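Local coordinates for protein 432aa long hypothetical deoxyribodipyrimidine photolyase (Sulfolobus tokodaii, PDB 2E0I) that probably repairs UV-induced cyclobutane pyrimidine dimers in DNA by light-driven cleavage, using one flavin-adenine dinucleotide for catalysis and a second, apparently, as light-harvesting antenna, at residues R38-N43 against F49-M54; H219-T224 against D340-I345. All coordinates share one frame; numbering follows the deposited sequence.

Interaction 1: R38-N43 against F49-M54; sequences RQLINN and FAVSFM. With FAD (flavin-adenine dinucleotide), chain F.
Leu40 meets Val51 and Met54 through apolar side chains, and the flavin-adenine dinucleotide of chain F fills much of the space between the two helices. Leu40 CD2 lies 4.2 Å from Val51 CG1 and equally far from Met54 CE. The same branch runs along the N5 side of the flavin, and Val51 CG2 touches the ring methyl C7M at 3.6 Å. Met54 and Gln39 sandwich the ring system: Met54 SD sits over one face, 3.7 Å from C9A, and the Gln39 amide over the opposite face. The methionine reaches there with CG anti to its N (chi1 -179°), while its bend at chi3 turns CE over N5.

Among polar bonds, Gln39 NE2 donates to O2A (3.1 Å) and O3P of the diphosphate and, weakly, to O3', its two hydrogens shared among three acceptors. Asn43 ND2 gives Gln39 O a 3.1 Å bond at 164°, while its OD1 accepts from Tyr45 N and lies doubtfully close to ribose O2B. A leucine at Asn43 would probably leave Gln39 O and Tyr45 N without their partners. Apolar Met54, Leu40 and Val51 thus pack one face and edge, Gln39 the other face and the diphosphate, consistent with a presumed antenna in fixed orientation.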
ATOM      1  N   ARG A  38      -0.618  15.503 -10.484  1.00 18.50           N
ATOM      2  CA  ARG A  38       0.668  14.797 -10.421  1.00 19.49           C
ATOM      3  C   ARG A  38       0.456  13.377  -9.941  1.00 19.78           C
ATOM      4  O   ARG A  38       1.311  12.520 -10.141  1.00 20.45           O
ATOM      5  CB  ARG A  38       1.641  15.503  -9.466  1.00 18.83           C
ATOM      6  CG  ARG A  38       2.030  16.888  -9.936  1.00 20.74           C
ATOM      7  CD  ARG A  38       2.822  17.646  -8.906  1.00 21.65           C
ATOM      8  NE  ARG A  38       2.019  17.935  -7.731  1.00 22.38           N
ATOM      9  CZ  ARG A  38       2.447  18.645  -6.699  1.00 22.73           C
ATOM     10  NH1 ARG A  38       3.670  19.145  -6.701  1.00 23.32           N
ATOM     11  NH2 ARG A  38       1.655  18.840  -5.655  1.00 25.07           N
ATOM     12  N   GLN A  39      -0.693  13.145  -9.309  1.00 19.83           N
ATOM     13  CA  GLN A  39      -1.044  11.840  -8.783  1.00 19.42           C
ATOM     14  C   GLN A  39      -2.128  11.160  -9.616  1.00 19.88           C
ATOM     15  O   GLN A  39      -2.122   9.942  -9.771  1.00 20.14           O
ATOM     16  CB  GLN A  39      -1.518  11.978  -7.330  1.00 19.54           C
ATOM     17  CG  GLN A  39      -0.437  12.487  -6.382  1.00 21.41           C
ATOM     18  CD  GLN A  39      -0.944  12.732  -4.967  1.00 20.82           C
ATOM     19  OE1 GLN A  39      -1.707  13.674  -4.722  1.00 19.27           O
ATOM     20  NE2 GLN A  39      -0.521  11.878  -4.027  1.00 20.05           N
ATOM     21  N   LEU A  40      -3.051  11.937 -10.170  1.00 19.70           N
ATOM     22  CA  LEU A  40      -4.140  11.352 -10.940  1.00 19.97           C
ATOM     23  C   LEU A  40      -4.001  11.303 -12.460  1.00 20.94           C
ATOM     24  O   LEU A  40      -4.683  10.504 -13.117  1.00 21.00           O
ATOM     25  CB  LEU A  40      -5.437  12.060 -10.578  1.00 19.39           C
ATOM     26  CG  LEU A  40      -5.860  11.935  -9.110  1.00 19.82           C
ATOM     27  CD1 LEU A  40      -7.029  12.865  -8.841  1.00 17.90           C
ATOM     28  CD2 LEU A  40      -6.238  10.483  -8.783  1.00 19.15           C
ATOM     29  N   ILE A  41      -3.131  12.147 -13.012  1.00 21.20           N
ATOM     30  CA  ILE A  41      -2.905  12.213 -14.455  1.00 21.91           C
ATOM     31  C   ILE A  41      -1.438  11.979 -14.838  1.00 24.86           C
ATOM     32  O   ILE A  41      -0.525  12.715 -14.432  1.00 25.98           O
ATOM     33  CB  ILE A  41      -3.359  13.588 -14.997  1.00 20.99           C
ATOM     34  CG1 ILE A  41      -4.858  13.774 -14.725  1.00 20.19           C
ATOM     35  CG2 ILE A  41      -3.028  13.710 -16.476  1.00 18.78           C
ATOM     36  CD1 ILE A  41      -5.378  15.166 -15.000  1.00 17.09           C
ATOM     37  N   ASN A  42      -1.207  10.952 -15.641  1.00 28.43           N
ATOM     38  CA  ASN A  42       0.165  10.625 -16.064  1.00 31.08           C
ATOM     39  C   ASN A  42       1.080  10.343 -14.866  1.00 29.62           C
ATOM     40  O   ASN A  42       2.119  10.981 -14.668  1.00 29.68           O
ATOM     41  CB  ASN A  42       0.759  11.754 -16.925  1.00 32.48           C
ATOM     42  CG  ASN A  42       0.027  11.922 -18.243  1.00 33.46           C
ATOM     43  OD1 ASN A  42      -0.236  10.941 -18.964  1.00 34.31           O
ATOM     44  ND2 ASN A  42      -0.304  13.164 -18.570  1.00 31.81           N
ATOM     45  N   ASN A  43       0.650   9.384 -14.063  1.00 27.67           N
ATOM     46  CA  ASN A  43       1.396   8.960 -12.910  1.00 24.66           C
ATOM     47  C   ASN A  43       1.838   7.555 -13.302  1.00 23.77           C
ATOM     48  O   ASN A  43       1.023   6.644 -13.435  1.00 24.83           O
ATOM     49  CB  ASN A  43       0.484   8.926 -11.688  1.00 21.89           C
ATOM     50  CG  ASN A  43       1.155   8.329 -10.486  1.00 19.84           C
ATOM     51  OD1 ASN A  43       2.232   7.745 -10.594  1.00 19.00           O
ATOM     52  ND2 ASN A  43       0.521   8.453  -9.330  1.00 16.76           N
ATOM     53  N   PHE A  49      -7.163   0.483  -9.610  1.00 19.85           N
ATOM     54  CA  PHE A  49      -7.895  -0.101  -8.497  1.00 18.71           C
ATOM     55  C   PHE A  49      -7.775   0.759  -7.239  1.00 16.25           C
ATOM     56  O   PHE A  49      -8.768   1.029  -6.575  1.00 16.21           O
ATOM     57  CB  PHE A  49      -7.394  -1.517  -8.196  1.00 19.27           C
ATOM     58  CG  PHE A  49      -7.761  -2.531  -9.237  1.00 19.75           C
ATOM     59  CD1 PHE A  49      -9.067  -2.655  -9.680  1.00 19.61           C
ATOM     60  CD2 PHE A  49      -6.799  -3.404  -9.746  1.00 22.21           C
ATOM     61  CE1 PHE A  49      -9.413  -3.635 -10.610  1.00 19.14           C
ATOM     62  CE2 PHE A  49      -7.141  -4.393 -10.680  1.00 19.85           C
ATOM     63  CZ  PHE A  49      -8.448  -4.503 -11.107  1.00 18.20           C
ATOM     64  N   ALA A  50      -6.558   1.177  -6.912  1.00 14.54           N
ATOM     65  CA  ALA A  50      -6.333   2.013  -5.739  1.00 15.09           C
ATOM     66  C   ALA A  50      -7.138   3.304  -5.819  1.00 15.52           C
ATOM     67  O   ALA A  50      -7.731   3.746  -4.834  1.00 16.12           O
ATOM     68  CB  ALA A  50      -4.865   2.347  -5.618  1.00 15.47           C
ATOM     69  N   VAL A  51      -7.157   3.908  -7.002  1.00 15.49           N
ATOM     70  CA  VAL A  51      -7.871   5.151  -7.212  1.00 14.10           C
ATOM     71  C   VAL A  51      -9.372   4.994  -6.985  1.00 14.78           C
ATOM     72  O   VAL A  51     -10.003   5.844  -6.344  1.00 15.71           O
ATOM     73  CB  VAL A  51      -7.586   5.690  -8.624  1.00 12.82           C
ATOM     74  CG1 VAL A  51      -8.420   6.914  -8.904  1.00 14.76           C
ATOM     75  CG2 VAL A  51      -6.121   6.051  -8.729  1.00 14.10           C
ATOM     76  N   SER A  52      -9.947   3.913  -7.495  1.00 14.43           N
ATOM     77  CA  SER A  52     -11.376   3.683  -7.326  1.00 15.52           C
ATOM     78  C   SER A  52     -11.710   3.551  -5.849  1.00 15.91           C
ATOM     79  O   SER A  52     -12.707   4.103  -5.364  1.00 15.64           O
ATOM     80  CB  SER A  52     -11.790   2.414  -8.050  1.00 16.56           C
ATOM     81  OG  SER A  52     -11.509   2.540  -9.421  1.00 18.66           O
ATOM     82  N   PHE A  53     -10.866   2.810  -5.141  1.00 14.73           N
ATOM     83  CA  PHE A  53     -11.043   2.610  -3.717  1.00 14.92           C
ATOM     84  C   PHE A  53     -11.005   3.948  -2.989  1.00 14.90           C
ATOM     85  O   PHE A  53     -11.813   4.201  -2.090  1.00 15.93           O
ATOM     86  CB  PHE A  53      -9.948   1.702  -3.180  1.00 14.70           C
ATOM     87  CG  PHE A  53     -10.154   1.292  -1.752  1.00 14.76           C
ATOM     88  CD1 PHE A  53      -9.934   2.182  -0.724  1.00 13.84           C
ATOM     89  CD2 PHE A  53     -10.562  -0.002  -1.438  1.00 15.37           C
ATOM     90  CE1 PHE A  53     -10.111   1.795   0.595  1.00 13.90           C
ATOM     91  CE2 PHE A  53     -10.738  -0.394  -0.119  1.00 13.58           C
ATOM     92  CZ  PHE A  53     -10.512   0.510   0.896  1.00 12.57           C
ATOM     93  N   MET A  54     -10.063   4.802  -3.373  1.00 13.61           N
ATOM     94  CA  MET A  54      -9.944   6.115  -2.754  1.00 14.33           C
ATOM     95  C   MET A  54     -11.198   6.962  -3.059  1.00 14.98           C
ATOM     96  O   MET A  54     -11.794   7.559  -2.159  1.00 14.49           O
ATOM     97  CB  MET A  54      -8.689   6.793  -3.280  1.00 14.75           C
ATOM     98  CG  MET A  54      -8.425   8.147  -2.706  1.00 16.34           C
ATOM     99  SD  MET A  54      -6.992   8.850  -3.524  1.00 19.06           S
ATOM    100  CE  MET A  54      -7.777   9.578  -4.965  1.00 19.19           C
TER
HETATM  101  PA  FAD F1200       1.519   8.830  -4.605  1.00 21.98           P
HETATM  102  O1A FAD F1200       2.040   7.453  -4.449  1.00 22.65           O
HETATM  103  O2A FAD F1200       0.328   9.199  -5.399  1.00 24.57           O
HETATM  104  O5B FAD F1200       2.638   9.328  -5.651  1.00 22.17           O
HETATM  105  C5B FAD F1200       2.790  10.721  -5.945  1.00 20.17           C
HETATM  106  C4B FAD F1200       3.990  10.981  -6.860  1.00 19.33           C
HETATM  107  O4B FAD F1200       5.043  10.069  -6.489  1.00 18.56           O
HETATM  108  C3B FAD F1200       3.664  10.667  -8.321  1.00 19.95           C
HETATM  109  O3B FAD F1200       4.558  11.386  -9.176  1.00 20.30           O
HETATM  110  C2B FAD F1200       3.965   9.170  -8.372  1.00 21.13           C
HETATM  111  O2B FAD F1200       4.238   8.788  -9.722  1.00 23.62           O
HETATM  112  C1B FAD F1200       5.270   9.154  -7.575  1.00 19.77           C
HETATM  113  N9A FAD F1200       5.599   7.793  -7.083  1.00 19.25           N
HETATM  114  C8A FAD F1200       4.787   6.994  -6.394  1.00 19.90           C
HETATM  115  N7A FAD F1200       5.419   5.868  -6.073  1.00 18.28           N
HETATM  116  C5A FAD F1200       6.652   5.948  -6.561  1.00 17.91           C
HETATM  117  C6A FAD F1200       7.764   5.115  -6.527  1.00 19.77           C
HETATM  118  N6A FAD F1200       7.695   3.924  -5.941  1.00 21.00           N
HETATM  119  N1A FAD F1200       8.900   5.516  -7.116  1.00 21.60           N
HETATM  120  C2A FAD F1200       8.972   6.684  -7.733  1.00 20.32           C
HETATM  121  N3A FAD F1200       7.932   7.498  -7.785  1.00 18.71           N
HETATM  122  C4A FAD F1200       6.767   7.169  -7.211  1.00 18.14           C
HETATM  123  N1  FAD F1200      -4.021  12.267  -2.293  1.00 17.40           N
HETATM  124  C2  FAD F1200      -4.479  13.566  -2.545  1.00 17.83           C
HETATM  125  O2  FAD F1200      -4.468  14.408  -1.649  1.00 20.05           O
HETATM  126  N3  FAD F1200      -4.900  13.912  -3.834  1.00 18.54           N
HETATM  127  C4  FAD F1200      -4.854  12.966  -4.868  1.00 21.23           C
HETATM  128  O4  FAD F1200      -5.232  13.274  -5.998  1.00 21.89           O
HETATM  129  C4X FAD F1200      -4.381  11.682  -4.617  1.00 20.40           C
HETATM  130  N5  FAD F1200      -4.268  10.753  -5.661  1.00 17.28           N
HETATM  131  C5X FAD F1200      -3.771   9.467  -5.414  1.00 18.33           C
HETATM  132  C6  FAD F1200      -3.580   8.584  -6.473  1.00 18.96           C
HETATM  133  C7  FAD F1200      -2.999   7.338  -6.254  1.00 18.08           C
HETATM  134  C7M FAD F1200      -2.794   6.388  -7.437  1.00 17.77           C
HETATM  135  C8  FAD F1200      -2.614   6.975  -4.967  1.00 17.93           C
HETATM  136  C8M FAD F1200      -1.971   5.614  -4.692  1.00 19.79           C
HETATM  137  C9  FAD F1200      -2.813   7.857  -3.907  1.00 17.74           C
HETATM  138  C9A FAD F1200      -3.392   9.104  -4.124  1.00 18.29           C
HETATM  139  N10 FAD F1200      -3.547  10.021  -3.071  1.00 17.77           N
HETATM  140  C10 FAD F1200      -3.971  11.331  -3.333  1.00 18.97           C
HETATM  141  C1' FAD F1200      -3.183   9.648  -1.684  1.00 19.57           C
HETATM  142  C2' FAD F1200      -1.687   9.786  -1.403  1.00 21.97           C
HETATM  143  O2' FAD F1200      -1.182   8.547  -0.894  1.00 19.04           O
HETATM  144  C3' FAD F1200      -1.430  10.919  -0.403  1.00 21.46           C
HETATM  145  O3' FAD F1200      -1.834  12.164  -0.980  1.00 20.81           O
HETATM  146  C4' FAD F1200       0.052  10.987  -0.027  1.00 20.74           C
HETATM  147  O4' FAD F1200       0.215  11.902   1.061  1.00 16.59           O
HETATM  148  C5' FAD F1200       0.897  11.448  -1.217  1.00 20.68           C
HETATM  149  O5' FAD F1200       2.194  10.846  -1.204  1.00 21.30           O
HETATM  150  P   FAD F1200       2.450   9.475  -2.009  1.00 20.23           P
HETATM  151  O1P FAD F1200       3.912   9.241  -2.010  1.00 23.29           O
HETATM  152  O2P FAD F1200       1.564   8.413  -1.483  1.00 18.51           O
HETATM  153  O3P FAD F1200       2.003   9.896  -3.497  1.00 22.16           O

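Interaction 2: H219-T224 against D340-I345; sequences HLKFGT and DYDPAI. With FAD (flavin-adenine dinucleotide), chain E.
Lys221 and Asp340 bring the two backbones nearest, their CA atoms 6.2 Å apart. The helix carrying Lys221 finishes in a Schellman motif, with Gly223 at positive phi and Thr224 N bonded back to His219 O (2.9 Å). Residues 340-342 form a loop that leads into helix 343-353; Asp342 is the N-cap of that helix, and OD1 takes the N-H of Ile345 from above the carboxylate plane.

The loop backbone reads the flavin of chain E: its N3 donates to Asp340 O (2.9 Å) and its O4 accepts from Asp342 N (3.2 Å). Ile345 CG2 packs at 3.5 Å on C2A of the adenine, which folds back toward the isoalloxazine in the U-shaped conformation that marks the photolyase/cryptochrome family.

The bend of Lys221 at chi2 (73°) brings CE over one face of the Phe222 ring, near its rim. Its ammonium makes a weak bond of 3.1 Å, NZ to Tyr341 O, and donates to a water weakly bonded to Asp342 OD2; it also bonds O2' of the other FAD, chain F. Tyr341 OH reaches N7A there. The Asp340 carboxylate leads away, OD2 making a salt bridge with Arg312 and a hydrogen bond with Ser217.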
ATOM      1  N   HIS A 219      -7.662  -0.265   3.460  1.00 12.03           N
ATOM      2  CA  HIS A 219      -8.344   0.585   4.427  1.00 11.69           C
ATOM      3  C   HIS A 219      -7.347   1.315   5.346  1.00 12.92           C
ATOM      4  O   HIS A 219      -7.576   2.467   5.745  1.00 12.24           O
ATOM      5  CB  HIS A 219      -9.320  -0.258   5.242  1.00 10.56           C
ATOM      6  CG  HIS A 219     -10.528  -0.680   4.470  1.00 10.89           C
ATOM      7  ND1 HIS A 219     -11.635   0.128   4.324  1.00 13.11           N
ATOM      8  CD2 HIS A 219     -10.782  -1.799   3.750  1.00 11.12           C
ATOM      9  CE1 HIS A 219     -12.520  -0.474   3.548  1.00 11.53           C
ATOM     10  NE2 HIS A 219     -12.025  -1.644   3.186  1.00 12.02           N
ATOM     11  N   LEU A 220      -6.242   0.647   5.676  1.00 12.47           N
ATOM     12  CA  LEU A 220      -5.211   1.250   6.519  1.00 11.73           C
ATOM     13  C   LEU A 220      -4.447   2.297   5.697  1.00 12.40           C
ATOM     14  O   LEU A 220      -4.251   3.429   6.136  1.00 12.23           O
ATOM     15  CB  LEU A 220      -4.245   0.176   7.035  1.00  9.10           C
ATOM     16  CG  LEU A 220      -4.837  -0.869   7.990  1.00  8.67           C
ATOM     17  CD1 LEU A 220      -3.842  -1.983   8.194  1.00  6.05           C
ATOM     18  CD2 LEU A 220      -5.224  -0.226   9.320  1.00  5.89           C
ATOM     19  N   LYS A 221      -4.041   1.913   4.492  1.00 12.95           N
ATOM     20  CA  LYS A 221      -3.310   2.797   3.601  1.00 12.67           C
ATOM     21  C   LYS A 221      -4.093   4.078   3.311  1.00 13.03           C
ATOM     22  O   LYS A 221      -3.518   5.167   3.308  1.00 12.95           O
ATOM     23  CB  LYS A 221      -2.978   2.048   2.301  1.00 14.24           C
ATOM     24  CG  LYS A 221      -3.096   2.861   1.012  1.00 16.37           C
ATOM     25  CD  LYS A 221      -1.986   3.869   0.855  1.00 17.84           C
ATOM     26  CE  LYS A 221      -2.240   4.740  -0.358  1.00 17.97           C
ATOM     27  NZ  LYS A 221      -1.011   5.503  -0.729  1.00 21.36           N
ATOM     28  N   PHE A 222      -5.399   3.964   3.074  1.00 13.12           N
ATOM     29  CA  PHE A 222      -6.199   5.151   2.787  1.00 12.16           C
ATOM     30  C   PHE A 222      -6.869   5.752   4.011  1.00 12.93           C
ATOM     31  O   PHE A 222      -7.588   6.743   3.915  1.00 13.43           O
ATOM     32  CB  PHE A 222      -7.216   4.840   1.702  1.00 10.81           C
ATOM     33  CG  PHE A 222      -6.634   4.897   0.321  1.00 11.99           C
ATOM     34  CD1 PHE A 222      -6.242   6.122  -0.233  1.00 11.40           C
ATOM     35  CD2 PHE A 222      -6.436   3.734  -0.413  1.00 10.29           C
ATOM     36  CE1 PHE A 222      -5.662   6.186  -1.493  1.00 10.90           C
ATOM     37  CE2 PHE A 222      -5.856   3.788  -1.674  1.00 11.79           C
ATOM     38  CZ  PHE A 222      -5.467   5.024  -2.216  1.00 11.48           C
ATOM     39  N   GLY A 223      -6.629   5.136   5.165  1.00 14.53           N
ATOM     40  CA  GLY A 223      -7.165   5.636   6.422  1.00 15.02           C
ATOM     41  C   GLY A 223      -8.659   5.657   6.690  1.00 15.97           C
ATOM     42  O   GLY A 223      -9.132   6.587   7.348  1.00 16.02           O
ATOM     43  N   THR A 224      -9.414   4.669   6.207  1.00 14.99           N
ATOM     44  CA  THR A 224     -10.837   4.655   6.496  1.00 15.48           C
ATOM     45  C   THR A 224     -10.988   4.300   7.979  1.00 16.74           C
ATOM     46  O   THR A 224     -12.022   4.555   8.592  1.00 17.96           O
ATOM     47  CB  THR A 224     -11.581   3.650   5.616  1.00 15.46           C
ATOM     48  OG1 THR A 224     -11.028   2.338   5.798  1.00 14.93           O
ATOM     49  CG2 THR A 224     -11.473   4.068   4.165  1.00 12.62           C
ATOM     50  N   ASP A 340      -3.971  -1.500  -2.594  1.00 17.89           N
ATOM     51  CA  ASP A 340      -3.402  -0.957  -1.358  1.00 19.50           C
ATOM     52  C   ASP A 340      -2.006  -0.340  -1.522  1.00 19.24           C
ATOM     53  O   ASP A 340      -1.271  -0.176  -0.545  1.00 20.11           O
ATOM     54  CB  ASP A 340      -3.341  -2.059  -0.280  1.00 21.89           C
ATOM     55  CG  ASP A 340      -2.484  -3.259  -0.708  1.00 25.70           C
ATOM     56  OD1 ASP A 340      -1.742  -3.130  -1.711  1.00 26.46           O
ATOM     57  OD2 ASP A 340      -2.541  -4.330  -0.047  1.00 26.25           O
ATOM     58  N   TYR A 341      -1.637   0.022  -2.743  1.00 18.76           N
ATOM     59  CA  TYR A 341      -0.309   0.576  -2.961  1.00 18.20           C
ATOM     60  C   TYR A 341       0.183   1.615  -1.963  1.00 18.61           C
ATOM     61  O   TYR A 341      -0.429   2.667  -1.770  1.00 17.75           O
ATOM     62  CB  TYR A 341      -0.186   1.167  -4.367  1.00 18.00           C
ATOM     63  CG  TYR A 341       1.163   1.807  -4.603  1.00 16.46           C
ATOM     64  CD1 TYR A 341       1.280   3.179  -4.815  1.00 15.36           C
ATOM     65  CD2 TYR A 341       2.327   1.041  -4.573  1.00 15.47           C
ATOM     66  CE1 TYR A 341       2.528   3.771  -4.992  1.00 16.27           C
ATOM     67  CE2 TYR A 341       3.572   1.618  -4.744  1.00 16.37           C
ATOM     68  CZ  TYR A 341       3.667   2.983  -4.955  1.00 17.27           C
ATOM     69  OH  TYR A 341       4.904   3.557  -5.128  1.00 18.61           O
ATOM     70  N   ASP A 342       1.311   1.300  -1.338  1.00 20.26           N
ATOM     71  CA  ASP A 342       1.948   2.205  -0.394  1.00 22.02           C
ATOM     72  C   ASP A 342       3.418   2.303  -0.818  1.00 21.07           C
ATOM     73  O   ASP A 342       4.175   1.337  -0.678  1.00 21.92           O
ATOM     74  CB  ASP A 342       1.845   1.656   1.022  1.00 24.83           C
ATOM     75  CG  ASP A 342       2.268   2.671   2.066  1.00 28.85           C
ATOM     76  OD1 ASP A 342       3.450   3.112   2.040  1.00 28.53           O
ATOM     77  OD2 ASP A 342       1.403   3.026   2.906  1.00 32.42           O
ATOM     78  N   PRO A 343       3.842   3.473  -1.333  1.00 18.99           N
ATOM     79  CA  PRO A 343       5.228   3.656  -1.777  1.00 17.17           C
ATOM     80  C   PRO A 343       6.296   3.030  -0.886  1.00 15.42           C
ATOM     81  O   PRO A 343       7.087   2.216  -1.356  1.00 15.06           O
ATOM     82  CB  PRO A 343       5.357   5.172  -1.877  1.00 18.20           C
ATOM     83  CG  PRO A 343       3.979   5.597  -2.267  1.00 16.57           C
ATOM     84  CD  PRO A 343       3.111   4.755  -1.370  1.00 17.64           C
ATOM     85  N   ALA A 344       6.306   3.397   0.394  1.00 14.69           N
ATOM     86  CA  ALA A 344       7.317   2.875   1.324  1.00 14.98           C
ATOM     87  C   ALA A 344       7.160   1.400   1.654  1.00 15.03           C
ATOM     88  O   ALA A 344       8.135   0.651   1.693  1.00 14.82           O
ATOM     89  CB  ALA A 344       7.314   3.681   2.611  1.00 13.58           C
ATOM     90  N   ILE A 345       5.929   0.981   1.904  1.00 15.12           N
ATOM     91  CA  ILE A 345       5.691  -0.409   2.229  1.00 14.61           C
ATOM     92  C   ILE A 345       5.977  -1.294   1.016  1.00 15.31           C
ATOM     93  O   ILE A 345       6.592  -2.350   1.152  1.00 16.36           O
ATOM     94  CB  ILE A 345       4.245  -0.599   2.754  1.00 14.48           C
ATOM     95  CG1 ILE A 345       4.068   0.251   4.025  1.00 13.91           C
ATOM     96  CG2 ILE A 345       3.967  -2.068   3.038  1.00 11.03           C
ATOM     97  CD1 ILE A 345       2.709   0.170   4.668  1.00 12.56           C
TER
HETATM   98  PA  FAD E1100      -3.122  -9.889   6.340  1.00 29.54           P
HETATM   99  O1A FAD E1100      -4.543 -10.175   6.641  1.00 31.28           O
HETATM  100  O2A FAD E1100      -1.983 -10.756   6.711  1.00 31.16           O
HETATM  101  O5B FAD E1100      -2.958  -8.769   7.486  1.00 31.26           O
HETATM  102  C5B FAD E1100      -1.687  -8.465   8.066  1.00 32.36           C
HETATM  103  C4B FAD E1100      -1.526  -6.949   8.202  1.00 34.14           C
HETATM  104  O4B FAD E1100      -0.250  -6.606   8.769  1.00 35.85           O
HETATM  105  C3B FAD E1100      -1.589  -6.301   6.818  1.00 34.99           C
HETATM  106  O3B FAD E1100      -2.929  -5.860   6.580  1.00 33.17           O
HETATM  107  C2B FAD E1100      -0.708  -5.074   7.040  1.00 35.21           C
HETATM  108  O2B FAD E1100      -1.415  -4.104   7.815  1.00 38.01           O
HETATM  109  C1B FAD E1100       0.414  -5.697   7.872  1.00 35.68           C
HETATM  110  N9A FAD E1100       1.373  -6.453   7.032  1.00 34.64           N
HETATM  111  C8A FAD E1100       1.380  -7.765   6.805  1.00 33.40           C
HETATM  112  N7A FAD E1100       2.448  -8.087   6.078  1.00 33.44           N
HETATM  113  C5A FAD E1100       3.128  -6.971   5.836  1.00 33.54           C
HETATM  114  C6A FAD E1100       4.297  -6.664   5.147  1.00 32.04           C
HETATM  115  N6A FAD E1100       5.016  -7.618   4.563  1.00 30.60           N
HETATM  116  N1A FAD E1100       4.701  -5.386   5.085  1.00 31.20           N
HETATM  117  C2A FAD E1100       4.017  -4.415   5.665  1.00 30.40           C
HETATM  118  N3A FAD E1100       2.905  -4.671   6.333  1.00 30.27           N
HETATM  119  C4A FAD E1100       2.439  -5.925   6.436  1.00 33.30           C
HETATM  120  N1  FAD E1100       1.218  -3.855   1.680  1.00 23.25           N
HETATM  121  C2  FAD E1100       0.597  -2.629   1.410  1.00 24.48           C
HETATM  122  O2  FAD E1100      -0.270  -2.187   2.161  1.00 25.23           O
HETATM  123  N3  FAD E1100       0.922  -1.922   0.246  1.00 26.07           N
HETATM  124  C4  FAD E1100       1.863  -2.456  -0.644  1.00 24.57           C
HETATM  125  O4  FAD E1100       2.191  -1.809  -1.637  1.00 23.75           O
HETATM  126  C4X FAD E1100       2.464  -3.681  -0.379  1.00 24.01           C
HETATM  127  N5  FAD E1100       3.335  -4.240  -1.321  1.00 24.96           N
HETATM  128  C5X FAD E1100       3.965  -5.464  -1.060  1.00 24.55           C
HETATM  129  C6  FAD E1100       4.840  -5.991  -2.004  1.00 22.01           C
HETATM  130  C7  FAD E1100       5.500  -7.188  -1.743  1.00 23.91           C
HETATM  131  C7M FAD E1100       6.480  -7.729  -2.786  1.00 24.69           C
HETATM  132  C8  FAD E1100       5.276  -7.857  -0.541  1.00 22.82           C
HETATM  133  C8M FAD E1100       6.008  -9.160  -0.213  1.00 23.13           C
HETATM  134  C9  FAD E1100       4.397  -7.322   0.397  1.00 23.48           C
HETATM  135  C9A FAD E1100       3.739  -6.119   0.150  1.00 25.13           C
HETATM  136  N10 FAD E1100       2.865  -5.556   1.099  1.00 24.65           N
HETATM  137  C10 FAD E1100       2.154  -4.387   0.782  1.00 23.77           C
HETATM  138  C1' FAD E1100       2.660  -6.215   2.414  1.00 22.81           C
HETATM  139  C2' FAD E1100       1.530  -7.241   2.539  1.00 24.46           C
HETATM  140  O2' FAD E1100       1.647  -8.242   1.525  1.00 24.04           O
HETATM  141  C3' FAD E1100       0.143  -6.595   2.484  1.00 26.29           C
HETATM  142  O3' FAD E1100       0.063  -5.563   3.471  1.00 28.37           O
HETATM  143  C4' FAD E1100      -0.959  -7.620   2.765  1.00 26.48           C
HETATM  144  O4' FAD E1100      -0.881  -8.698   1.829  1.00 26.67           O
HETATM  145  C5' FAD E1100      -2.344  -6.975   2.678  1.00 27.16           C
HETATM  146  O5' FAD E1100      -3.379  -7.951   2.841  1.00 28.99           O
HETATM  147  P   FAD E1100      -4.073  -8.215   4.270  1.00 27.24           P
HETATM  148  O1P FAD E1100      -4.480  -6.907   4.829  1.00 28.14           O
HETATM  149  O2P FAD E1100      -5.117  -9.244   4.063  1.00 28.17           O
HETATM  150  O3P FAD E1100      -2.871  -8.816   5.162  1.00 30.28           O
HETATM  151  O   HOH W   1       0.768   5.281   1.337  1.00 13.97           O

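In the fold
Interaction 1 precedes interaction 2 along the chain, and their centres are 13 Å apart. The first belongs to the N-terminal alpha/beta domain, where helix 37-40 follows strand 28-35 of the five-stranded parallel sheet; the second, about 4 Å from the centre of the folded chain, joins helix 217-221 to the start of helix 343-353 in the helical, FAD-binding part. Helix 48-66 ties them together: Phe53 packs edge-to-face on His219, and Met54 CB lies 3.6 Å from Phe222 CE1. With Lys221 and Tyr341 bonding the cofactor that interaction 1 encloses, the two pockets share a wall, an arrangement consistent with energy passing from the presumed antenna flavin to the one that is probably catalytic.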